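Local structure of Non-structural protein 9 (Avian infectious bronchitis virus, 5C94) at residues K33-S38 and G103-A108. The protein probably binds single-stranded RNA as a homodimer within the coronavirus replication and transcription machinery. Sequence-based numbering, arbitrary orientation. Where two conformers were deposited one is given.
Sequences KCYYTS and GMVLGA
Tyr-35 and Thr-37, two residues apart on one strand, meet Val-105 and Met-104 on the C-terminal helix of the nsp9 fold, a small antiparallel beta-barrel with this helix laid against it. Strand 30-39 runs through the barrel between strands 12-22 and 42-50, and its residues 35 and 37 turn their side chains to the helix, while Tyr-36 faces the other way and makes a cation-pi contact with Lys-17. The join is modest, made by van der Waals contact, burying 184 Å² over both sides.

Val-105 sets both of its methyls against the root of Tyr-35, the two side chains crossing at roughly a right angle. CG2 of Val-105 rests 4.0 Å from CB of Tyr-35, and CG1 comes obliquely to the start of the ring, 4.2 Å from CG of Tyr-35. With CG of Tyr-35 anti to the carbonyl carbon (chi1 -70°), the ring slants back toward the Lys-33 end of the strand; Thr-49 of the neighbouring strand touches this side chain, as does Ile-109, one turn further along the helix. Val-105 reaches Ala-46 of the adjoining strand as well.

At the other end of the contact Met-104, modelled in two conformers, comes across Thr-37, again nearly perpendicular. In the conformer given here its chain bends at the last torsion (chi3 42°), which carries the methyl rather than the sulfur closest to the threonine, with CE of Met-104 3.5 Å from OG1 of Thr-37. Pro-11 packs on both residues, and Met-104 also touches Leu-106 of the second subunit, so the same helix that covers the barrel takes part in the homodimer interface. Thr-37 is buried, and its OG1 is hydrogen-bonded to the carbonyl oxygen of Gly-13.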
loop_
_atom_site.group_PDB
_atom_site.type_symbol
_atom_site.label_atom_id
_atom_site.label_comp_id
_atom_site.label_asym_id
_atom_site.label_seq_id
_atom_site.Cartn_x
_atom_site.Cartn_y
_atom_site.Cartn_z
ATOM N N LYS A 33 -15.243 -1.156 10.090
ATOM C CA LYS A 33 -14.590 -2.023 9.130
ATOM C C LYS A 33 -13.079 -2.012 9.395
ATOM O O LYS A 33 -12.466 -0.937 9.431
ATOM C CB LYS A 33 -14.901 -1.534 7.712
ATOM C CG LYS A 33 -14.587 -2.513 6.590
ATOM C CD LYS A 33 -14.296 -1.724 5.321
ATOM C CE LYS A 33 -14.996 -2.301 4.113
ATOM N NZ LYS A 33 -16.466 -2.191 4.287
ATOM N N CYS A 34 -12.469 -3.179 9.595
ATOM C CA CYS A 34 -11.018 -3.194 9.753
ATOM C C CYS A 34 -10.295 -3.816 8.548
ATOM O O CYS A 34 -10.833 -4.655 7.838
ATOM C CB CYS A 34 -10.617 -3.899 11.055
ATOM S SG CYS A 34 -10.459 -5.676 11.011
ATOM N N TYR A 35 -9.075 -3.354 8.312
ATOM C CA TYR A 35 -8.252 -3.837 7.217
ATOM C C TYR A 35 -7.109 -4.636 7.818
ATOM O O TYR A 35 -6.463 -4.194 8.780
ATOM C CB TYR A 35 -7.717 -2.671 6.372
ATOM C CG TYR A 35 -8.793 -1.974 5.564
ATOM C CD1 TYR A 35 -9.774 -1.200 6.189
ATOM C CD2 TYR A 35 -8.831 -2.086 4.178
ATOM C CE1 TYR A 35 -10.774 -0.569 5.450
ATOM C CE2 TYR A 35 -9.818 -1.457 3.432
ATOM C CZ TYR A 35 -10.790 -0.706 4.072
ATOM O OH TYR A 35 -11.771 -0.086 3.325
ATOM N N TYR A 36 -6.864 -5.820 7.272
ATOM C CA TYR A 36 -5.744 -6.603 7.754
ATOM C C TYR A 36 -4.996 -7.309 6.634
ATOM O O TYR A 36 -5.536 -7.643 5.566
ATOM C CB TYR A 36 -6.204 -7.608 8.816
ATOM C CG TYR A 36 -7.218 -8.650 8.386
ATOM C CD1 TYR A 36 -8.560 -8.326 8.246
ATOM C CD2 TYR A 36 -6.840 -9.978 8.180
ATOM C CE1 TYR A 36 -9.502 -9.284 7.875
ATOM C CE2 TYR A 36 -7.770 -10.943 7.806
ATOM C CZ TYR A 36 -9.104 -10.589 7.658
ATOM O OH TYR A 36 -10.046 -11.532 7.289
ATOM N N THR A 37 -3.714 -7.501 6.874
ATOM C CA THR A 37 -2.904 -8.200 5.917
ATOM C C THR A 37 -2.391 -9.475 6.569
ATOM O O THR A 37 -2.716 -9.771 7.727
ATOM C CB THR A 37 -1.758 -7.319 5.416
ATOM O OG1 THR A 37 -1.030 -8.035 4.416
ATOM C CG2 THR A 37 -0.840 -6.914 6.569
ATOM N N SER A 38 -1.624 -10.256 5.823
ATOM C CA SER A 38 -1.058 -11.472 6.381
ATOM C C SER A 38 0.461 -11.350 6.404
ATOM O O SER A 38 1.082 -11.022 5.384
ATOM C CB SER A 38 -1.491 -12.696 5.570
ATOM O OG SER A 38 -1.010 -13.900 6.164
ATOM N N GLY A 103 0.956 1.607 4.148
ATOM C CA GLY A 103 0.901 1.870 2.726
ATOM C C GLY A 103 0.015 0.864 2.018
ATOM O O GLY A 103 -0.734 1.229 1.097
ATOM N N MET A 104 0.079 -0.391 2.445
ATOM C CA MET A 104 -0.720 -1.425 1.814
ATOM C C MET A 104 -2.211 -1.129 1.895
ATOM O O MET A 104 -2.933 -1.321 0.921
ATOM C CB MET A 104 -0.416 -2.775 2.434
ATOM C CG MET A 104 0.910 -3.322 1.983
ATOM S SD MET A 104 1.012 -5.061 2.370
ATOM C CE MET A 104 -0.629 -5.596 1.901
ATOM N N VAL A 105 -2.663 -0.650 3.051
ATOM C CA VAL A 105 -4.043 -0.213 3.201
ATOM C C VAL A 105 -4.343 0.955 2.258
ATOM O O VAL A 105 -5.382 0.969 1.595
ATOM C CB VAL A 105 -4.361 0.226 4.646
ATOM C CG1 VAL A 105 -5.790 0.779 4.733
ATOM C CG2 VAL A 105 -4.188 -0.928 5.615
ATOM N N LEU A 106 -3.439 1.931 2.201
ATOM C CA LEU A 106 -3.666 3.105 1.356
ATOM C C LEU A 106 -3.728 2.683 -0.103
ATOM O O LEU A 106 -4.561 3.177 -0.869
ATOM C CB LEU A 106 -2.574 4.165 1.553
ATOM C CG LEU A 106 -2.538 4.874 2.910
ATOM C CD1 LEU A 106 -1.349 5.823 2.982
ATOM C CD2 LEU A 106 -3.839 5.621 3.189
ATOM N N GLY A 107 -2.837 1.771 -0.479
ATOM C CA GLY A 107 -2.814 1.250 -1.828
ATOM C C GLY A 107 -4.113 0.533 -2.156
ATOM O O GLY A 107 -4.638 0.689 -3.255
ATOM N N ALA A 108 -4.635 -0.240 -1.204
ATOM C CA ALA A 108 -5.818 -1.068 -1.456
ATOM C C ALA A 108 -7.063 -0.221 -1.680
ATOM O O ALA A 108 -7.969 -0.626 -2.405
ATOM C CB ALA A 108 -6.059 -2.039 -0.311
#